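Local atomic coordinates of octaprenyl-diphosphate synthase (Bacteroides thetaiotaomicron, PDB entry 3RMG), a protein that probably acts as a magnesium-dependent prenyltransferase that elongates isoprenoid diphosphates, as other members of the FPP/GGPP synthase family do. Residues R60-V65 with L187-G192; L70-S75 with E127-Y132. All blocks are in the same frame, centred on the assembly; numbering follows the deposited sequence.

Contact 1 (R60-V65 with L187-G192); sequences RLYGAV and LSVQVG
Tyr62 meets Val189 and Val191 where two helix ends of the all-alpha isoprenoid synthase fold come together: the tyrosine stands at the exit of helix 50-62, and the valines lie in the connection from helix 174-188 to helix 193-217. No hydrogen bond crosses between the segments, so the contact rests on apolar packing. The closest approach is aliphatic. Tyr62 CB lies 3.5 Å from Val191 CG1 and 3.7 Å from Val189 CG2, so the root of the tyrosine sits against a methyl of each valine. Branched at CB, valine is suited to this place, because Val191 can set CG1 against the tyrosine CB and still offer its other methyl to the ring.

That second methyl makes a CH-pi contact. Val191 CG2 stands 4.2 Å from the centroid of the Tyr62 ring, 11° off the normal, while CB of Leu61 lies over the opposite face. The ring is therefore held flat between the two aliphatic groups. Its chi1 of -55° turns CG away from the carbonyl carbon and presents a face of the ring to Val191 CG2; the tyrosine also packs on Glu195 and Phe198 of helix 193-217.

Backbone bonds shape the valine-bearing connection. Gln190 N donates to Leu187 O (2.9 Å), and Gln190 takes a left-handed conformation that leads the chain out of its helix. Gly192 is the N-cap of the following helix; its N donates a hydrogen bond to Glu195 OE1. At the other end of the contact, Val189 CG1 lies 3.6 Å from the carbonyl oxygen of Ala64.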
ATOM      1  N   ARG A  60     -11.567  14.591  22.462  1.00 36.36           N
ATOM      2  CA  ARG A  60     -12.393  15.476  23.277  1.00 35.10           C
ATOM      3  C   ARG A  60     -12.143  15.288  24.778  1.00 41.84           C
ATOM      4  O   ARG A  60     -12.478  16.165  25.579  1.00 46.15           O
ATOM      5  CB  ARG A  60     -13.878  15.338  22.920  1.00 31.35           C
ATOM      6  CG  ARG A  60     -14.254  16.025  21.586  1.00 31.57           C
ATOM      7  CD  ARG A  60     -14.252  17.556  21.673  1.00 41.13           C
ATOM      8  NE  ARG A  60     -15.202  18.016  22.680  1.00 45.48           N
ATOM      9  CZ  ARG A  60     -16.513  18.123  22.468  1.00 62.41           C
ATOM     10  NH1 ARG A  60     -17.027  17.823  21.277  1.00 59.39           N
ATOM     11  NH2 ARG A  60     -17.313  18.533  23.446  1.00 67.64           N
ATOM     12  N   LEU A  61     -11.529  14.174  25.171  1.00 41.58           N
ATOM     13  CA  LEU A  61     -11.067  14.074  26.559  1.00 46.16           C
ATOM     14  C   LEU A  61     -10.065  15.184  26.870  1.00 47.58           C
ATOM     15  O   LEU A  61     -10.003  15.660  27.992  1.00 48.04           O
ATOM     16  CB  LEU A  61     -10.424  12.722  26.857  1.00 39.89           C
ATOM     17  CG  LEU A  61     -11.334  11.515  27.033  1.00 48.63           C
ATOM     18  CD1 LEU A  61     -10.489  10.270  27.243  1.00 46.89           C
ATOM     19  CD2 LEU A  61     -12.281  11.742  28.210  1.00 42.48           C
ATOM     20  N   TYR A  62      -9.293  15.601  25.869  1.00 50.43           N
ATOM     21  CA  TYR A  62      -8.164  16.509  26.100  1.00 48.87           C
ATOM     22  C   TYR A  62      -8.373  17.923  25.582  1.00 52.12           C
ATOM     23  O   TYR A  62      -7.826  18.876  26.132  1.00 54.43           O
ATOM     24  CB  TYR A  62      -6.898  15.930  25.475  1.00 46.69           C
ATOM     25  CG  TYR A  62      -6.611  14.554  25.979  1.00 46.10           C
ATOM     26  CD1 TYR A  62      -6.317  14.340  27.317  1.00 46.48           C
ATOM     27  CD2 TYR A  62      -6.655  13.463  25.128  1.00 51.10           C
ATOM     28  CE1 TYR A  62      -6.065  13.072  27.797  1.00 45.93           C
ATOM     29  CE2 TYR A  62      -6.409  12.192  25.588  1.00 46.54           C
ATOM     30  CZ  TYR A  62      -6.115  11.998  26.931  1.00 51.84           C
ATOM     31  OH  TYR A  62      -5.869  10.726  27.402  1.00 46.25           O
ATOM     32  N   GLY A  63      -9.142  18.060  24.509  1.00 54.65           N
ATOM     33  CA  GLY A  63      -9.346  19.369  23.912  1.00 57.53           C
ATOM     34  C   GLY A  63     -10.382  19.376  22.814  1.00 54.96           C
ATOM     35  O   GLY A  63     -11.264  18.524  22.763  1.00 60.23           O
ATOM     36  N   ALA A  64     -10.286  20.358  21.937  1.00 52.26           N
ATOM     37  CA  ALA A  64     -11.187  20.428  20.811  1.00 50.26           C
ATOM     38  C   ALA A  64     -10.575  19.613  19.684  1.00 48.00           C
ATOM     39  O   ALA A  64      -9.359  19.496  19.576  1.00 49.95           O
ATOM     40  CB  ALA A  64     -11.398  21.873  20.375  1.00 46.23           C
ATOM     41  N   VAL A  65     -11.435  19.045  18.857  1.00 43.73           N
ATOM     42  CA  VAL A  65     -11.018  18.309  17.685  1.00 44.41           C
ATOM     43  C   VAL A  65     -10.386  19.260  16.680  1.00 49.56           C
ATOM     44  O   VAL A  65     -10.983  20.284  16.331  1.00 47.77           O
ATOM     45  CB  VAL A  65     -12.246  17.674  17.023  1.00 48.34           C
ATOM     46  CG1 VAL A  65     -11.960  17.308  15.569  1.00 42.12           C
ATOM     47  CG2 VAL A  65     -12.735  16.491  17.846  1.00 36.94           C
ATOM     48  N   LEU A 187      -2.258  12.237  20.284  1.00 36.82           N
ATOM     49  CA  LEU A 187      -1.227  12.980  19.577  1.00 37.92           C
ATOM     50  C   LEU A 187      -1.801  14.184  18.811  1.00 40.29           C
ATOM     51  O   LEU A 187      -1.181  15.252  18.762  1.00 39.51           O
ATOM     52  CB  LEU A 187      -0.472  12.070  18.613  1.00 36.82           C
ATOM     53  CG  LEU A 187       0.368  10.965  19.254  1.00 36.57           C
ATOM     54  CD1 LEU A 187       0.679   9.875  18.218  1.00 28.92           C
ATOM     55  CD2 LEU A 187       1.624  11.518  19.900  1.00 32.76           C
ATOM     56  N   SER A 188      -2.989  14.020  18.233  1.00 38.71           N
ATOM     57  CA  SER A 188      -3.574  15.057  17.374  1.00 38.70           C
ATOM     58  C   SER A 188      -3.936  16.332  18.122  1.00 45.15           C
ATOM     59  O   SER A 188      -4.061  17.385  17.509  1.00 49.08           O
ATOM     60  CB  SER A 188      -4.810  14.531  16.639  1.00 38.17           C
ATOM     61  OG  SER A 188      -5.946  14.502  17.491  1.00 39.61           O
ATOM     62  N   VAL A 189      -4.116  16.228  19.438  1.00 48.25           N
ATOM     63  CA  VAL A 189      -4.414  17.388  20.279  1.00 46.43           C
ATOM     64  C   VAL A 189      -3.203  17.703  21.145  1.00 48.79           C
ATOM     65  O   VAL A 189      -3.255  18.528  22.046  1.00 48.88           O
ATOM     66  CB  VAL A 189      -5.690  17.180  21.159  1.00 48.93           C
ATOM     67  CG1 VAL A 189      -6.927  17.002  20.279  1.00 49.67           C
ATOM     68  CG2 VAL A 189      -5.542  15.971  22.067  1.00 45.97           C
ATOM     69  N   GLN A 190      -2.103  17.024  20.863  1.00 53.39           N
ATOM     70  CA  GLN A 190      -0.806  17.414  21.404  1.00 58.62           C
ATOM     71  C   GLN A 190      -0.697  17.363  22.921  1.00 58.58           C
ATOM     72  O   GLN A 190      -0.162  18.288  23.528  1.00 65.03           O
ATOM     73  CB  GLN A 190      -0.450  18.822  20.928  1.00 56.60           C
ATOM     74  CG  GLN A 190      -0.474  18.966  19.425  1.00 65.13           C
ATOM     75  CD  GLN A 190       0.054  20.300  18.971  1.00 77.06           C
ATOM     76  OE1 GLN A 190      -0.207  21.328  19.597  1.00 85.85           O
ATOM     77  NE2 GLN A 190       0.804  20.298  17.877  1.00 77.68           N
ATOM     78  N   VAL A 191      -1.179  16.291  23.537  1.00 53.67           N
ATOM     79  CA  VAL A 191      -0.996  16.137  24.977  1.00 49.72           C
ATOM     80  C   VAL A 191       0.281  15.350  25.272  1.00 49.57           C
ATOM     81  O   VAL A 191       0.957  14.884  24.358  1.00 50.14           O
ATOM     82  CB  VAL A 191      -2.225  15.500  25.635  1.00 53.01           C
ATOM     83  CG1 VAL A 191      -3.412  16.457  25.539  1.00 46.57           C
ATOM     84  CG2 VAL A 191      -2.563  14.172  24.958  1.00 51.12           C
ATOM     85  N   GLY A 192       0.627  15.215  26.544  1.00 51.09           N
ATOM     86  CA  GLY A 192       1.876  14.553  26.912  1.00 47.77           C
ATOM     87  C   GLY A 192       1.921  13.053  26.634  1.00 48.30           C
ATOM     88  O   GLY A 192       0.904  12.430  26.278  1.00 43.94           O
TER

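Contact 2 (L70-S75 with E127-Y132); sequences LHAAVS and EQTNNY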
ATOM      1  N   LEU A  70      -9.206  14.821  12.524  1.00 40.89           N
ATOM      2  CA  LEU A  70      -9.956  14.318  11.377  1.00 38.41           C
ATOM      3  C   LEU A  70      -9.081  13.585  10.364  1.00 40.44           C
ATOM      4  O   LEU A  70      -9.478  12.522   9.883  1.00 42.66           O
ATOM      5  CB  LEU A  70     -10.731  15.445  10.689  1.00 38.84           C
ATOM      6  CG  LEU A  70     -11.576  16.264  11.667  1.00 44.03           C
ATOM      7  CD1 LEU A  70     -12.087  17.542  11.003  1.00 46.33           C
ATOM      8  CD2 LEU A  70     -12.712  15.417  12.204  1.00 39.86           C
ATOM      9  N   HIS A  71      -7.907  14.128  10.027  1.00 40.59           N
ATOM     10  CA  HIS A  71      -7.037  13.430   9.061  1.00 41.79           C
ATOM     11  C   HIS A  71      -6.529  12.098   9.631  1.00 42.34           C
ATOM     12  O   HIS A  71      -6.508  11.077   8.936  1.00 44.72           O
ATOM     13  CB  HIS A  71      -5.882  14.310   8.572  1.00 43.52           C
ATOM     14  CG  HIS A  71      -6.292  15.309   7.536  1.00 51.85           C
ATOM     15  ND1 HIS A  71      -6.775  14.936   6.298  1.00 51.95           N
ATOM     16  CD2 HIS A  71      -6.316  16.666   7.559  1.00 42.47           C
ATOM     17  CE1 HIS A  71      -7.073  16.022   5.602  1.00 52.19           C
ATOM     18  NE2 HIS A  71      -6.799  17.083   6.342  1.00 40.04           N
ATOM     19  N   ALA A  72      -6.151  12.099  10.905  1.00 42.22           N
ATOM     20  CA  ALA A  72      -5.800  10.850  11.577  1.00 41.22           C
ATOM     21  C   ALA A  72      -6.902   9.808  11.403  1.00 40.22           C
ATOM     22  O   ALA A  72      -6.652   8.689  10.962  1.00 45.46           O
ATOM     23  CB  ALA A  72      -5.535  11.090  13.037  1.00 39.21           C
ATOM     24  N   ALA A  73      -8.126  10.191  11.735  1.00 40.50           N
ATOM     25  CA  ALA A  73      -9.244   9.266  11.684  1.00 43.08           C
ATOM     26  C   ALA A  73      -9.470   8.739  10.269  1.00 43.69           C
ATOM     27  O   ALA A  73      -9.660   7.543  10.064  1.00 47.90           O
ATOM     28  CB  ALA A  73     -10.506   9.928  12.235  1.00 39.68           C
ATOM     29  N   VAL A  74      -9.455   9.640   9.294  1.00 42.44           N
ATOM     30  CA  VAL A  74      -9.522   9.237   7.897  1.00 41.33           C
ATOM     31  C   VAL A  74      -8.359   8.299   7.541  1.00 40.85           C
ATOM     32  O   VAL A  74      -8.549   7.210   6.977  1.00 36.16           O
ATOM     33  CB  VAL A  74      -9.506  10.466   6.984  1.00 44.55           C
ATOM     34  CG1 VAL A  74      -9.485  10.059   5.495  1.00 43.73           C
ATOM     35  CG2 VAL A  74     -10.720  11.332   7.292  1.00 38.82           C
ATOM     36  N   SER A  75      -7.151   8.708   7.892  1.00 34.12           N
ATOM     37  CA  SER A  75      -5.993   7.894   7.566  1.00 41.59           C
ATOM     38  C   SER A  75      -6.176   6.470   8.058  1.00 47.24           C
ATOM     39  O   SER A  75      -6.041   5.528   7.286  1.00 55.47           O
ATOM     40  CB  SER A  75      -4.730   8.475   8.175  1.00 36.56           C
ATOM     41  OG  SER A  75      -3.639   7.622   7.904  1.00 44.93           O
ATOM     42  N   GLU A 127      -0.090  12.477   6.441  1.00 52.14           N
ATOM     43  CA  GLU A 127       0.835  13.590   6.252  1.00 48.96           C
ATOM     44  C   GLU A 127       0.104  14.923   6.441  1.00 45.56           C
ATOM     45  O   GLU A 127       0.580  15.833   7.137  1.00 37.48           O
ATOM     46  CB  GLU A 127       1.501  13.481   4.879  1.00 54.43           C
ATOM     47  CG  GLU A 127       2.517  14.563   4.594  1.00 60.73           C
ATOM     48  CD  GLU A 127       1.848  15.855   4.166  1.00 68.77           C
ATOM     49  OE1 GLU A 127       0.826  15.774   3.419  1.00 55.91           O
ATOM     50  OE2 GLU A 127       2.350  16.926   4.581  1.00 53.83           O
ATOM     51  N   GLN A 128      -1.088  15.021   5.868  1.00 47.38           N
ATOM     52  CA  GLN A 128      -1.945  16.189   6.116  1.00 43.67           C
ATOM     53  C   GLN A 128      -2.253  16.495   7.592  1.00 52.41           C
ATOM     54  O   GLN A 128      -2.746  17.592   7.889  1.00 52.38           O
ATOM     55  CB  GLN A 128      -3.245  16.087   5.333  1.00 47.88           C
ATOM     56  CG  GLN A 128      -3.079  16.153   3.818  1.00 38.75           C
ATOM     57  CD  GLN A 128      -4.416  16.159   3.119  1.00 54.76           C
ATOM     58  OE1 GLN A 128      -4.944  15.106   2.753  1.00 56.34           O
ATOM     59  NE2 GLN A 128      -4.998  17.350   2.965  1.00 55.62           N
ATOM     60  N   THR A 129      -1.971  15.560   8.516  1.00 47.79           N
ATOM     61  CA  THR A 129      -2.033  15.894   9.953  1.00 44.03           C
ATOM     62  C   THR A 129      -0.901  16.827  10.361  1.00 47.66           C
ATOM     63  O   THR A 129      -0.889  17.374  11.475  1.00 49.35           O
ATOM     64  CB  THR A 129      -1.904  14.659  10.894  1.00 47.83           C
ATOM     65  OG1 THR A 129      -0.532  14.230  10.949  1.00 56.76           O
ATOM     66  CG2 THR A 129      -2.804  13.508  10.457  1.00 39.83           C
ATOM     67  N   ASN A 130       0.084  16.969   9.486  1.00 48.94           N
ATOM     68  CA  ASN A 130       1.288  17.730   9.820  1.00 50.76           C
ATOM     69  C   ASN A 130       1.888  17.316  11.156  1.00 47.80           C
ATOM     70  O   ASN A 130       2.451  18.143  11.869  1.00 49.11           O
ATOM     71  CB  ASN A 130       1.005  19.238   9.823  1.00 49.30           C
ATOM     72  CG  ASN A 130       0.378  19.725   8.513  1.00 60.80           C
ATOM     73  OD1 ASN A 130       0.861  19.415   7.418  1.00 64.11           O
ATOM     74  ND2 ASN A 130      -0.702  20.499   8.626  1.00 65.46           N
ATOM     75  N   ASN A 131       1.773  16.036  11.498  1.00 44.00           N
ATOM     76  CA  ASN A 131       2.316  15.548  12.765  1.00 44.25           C
ATOM     77  C   ASN A 131       3.144  14.280  12.548  1.00 46.40           C
ATOM     78  O   ASN A 131       2.634  13.275  12.052  1.00 48.85           O
ATOM     79  CB  ASN A 131       1.185  15.341  13.788  1.00 43.33           C
ATOM     80  CG  ASN A 131       1.690  14.911  15.158  1.00 48.30           C
ATOM     81  OD1 ASN A 131       2.701  14.219  15.277  1.00 64.13           O
ATOM     82  ND2 ASN A 131       0.975  15.313  16.201  1.00 56.15           N
ATOM     83  N   TYR A 132       4.423  14.345  12.912  1.00 49.43           N
ATOM     84  CA  TYR A 132       5.389  13.282  12.594  1.00 48.84           C
ATOM     85  C   TYR A 132       5.057  11.975  13.285  1.00 47.80           C
ATOM     86  O   TYR A 132       5.117  10.885  12.676  1.00 46.86           O
ATOM     87  CB  TYR A 132       6.818  13.707  12.977  1.00 41.75           C
ATOM     88  CG  TYR A 132       7.480  14.611  11.949  1.00 54.51           C
ATOM     89  CD1 TYR A 132       7.780  14.143  10.672  1.00 51.38           C
ATOM     90  CD2 TYR A 132       7.806  15.926  12.255  1.00 65.44           C
ATOM     91  CE1 TYR A 132       8.372  14.958   9.728  1.00 64.78           C
ATOM     92  CE2 TYR A 132       8.408  16.755  11.316  1.00 75.00           C
ATOM     93  CZ  TYR A 132       8.687  16.265  10.054  1.00 78.00           C
ATOM     94  OH  TYR A 132       9.283  17.086   9.120  1.00 81.03           O
TER
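Thr129 OG1 is gripped twice, while the Thr129 methyl CG2 presses on His71 and Ala72. The hydroxyl accepts a hydrogen bond from Asn131 N at 3.0 Å, with an N-H...O angle of 135°, which makes an ST turn, and it donates to the carbonyl oxygen of Ala126. A chi1 of 76° places OG1 between the backbone N and the carbonyl carbon, where it can serve both partners, and leaves CG2 anti to the carbonyl carbon, facing His71 and Ala72. Threonine thus gives the turn its polar arm and the neighbouring helix an apolar one: CG2 lies 3.7 Å from His71 CB and equally near the backbone N of Ala72. Ala72, with only a CB (4.5 Å from Thr129 CG2), leaves the methyl access to its backbone N. The CA atoms of His71 and Thr129 are 5.6 Å apart.

Gln128 covers one face of the His71 imidazole. Its CB stands 3.7 Å from the ring centroid, directly on the normal, in a CH-pi contact. The extended chain then carries the amide along the same side of the ring to His71 CE1, which lies 3.6 Å from Gln128 NE2; the amide is tilted 42° from the ring plane. His71 ND1 is hydrogen-bonded to ND1 of His125, which helps set the rotation of the ring against the glutamine.

Asn130, with positive phi, turns the chain from helix 102-128 toward helix 132-154. Asn131 is the N-cap of the latter, its OD1 making weak hydrogen bonds to Glu133 N and Ile134 N. Helix 67-90 thus packs against the turn between these two helices, with Leu23 of helix 14-23 also on His71, while Glu127 forms a salt bridge with Arg136 of the second subunit.

How the contacts relate
Contacts 1 and 2 have their centres 13 Å apart and are joined along the chain: residues 60-65 run on into helix 67-90, whose early turns include 70-75. They touch where Val65 CG1 meets Leu70 CD2 at 3.9 Å, and where Leu187 O packs 3.3 Å from Asn131 ND2. Ser188 OG of contact 1 is also hydrogen-bonded to Thr69 OG1, just before residues 70-75. Helices 67-90 and 193-217 each carry an aspartate-rich motif near the C-terminal end, which in this family binds magnesium and diphosphate. Both contacts lie near the opposite, N-terminal ends of those helices, remote from the probable catalytic site. Residues 127-132 also meet the second subunit, whereas no other chain of the assembly touches contact 1.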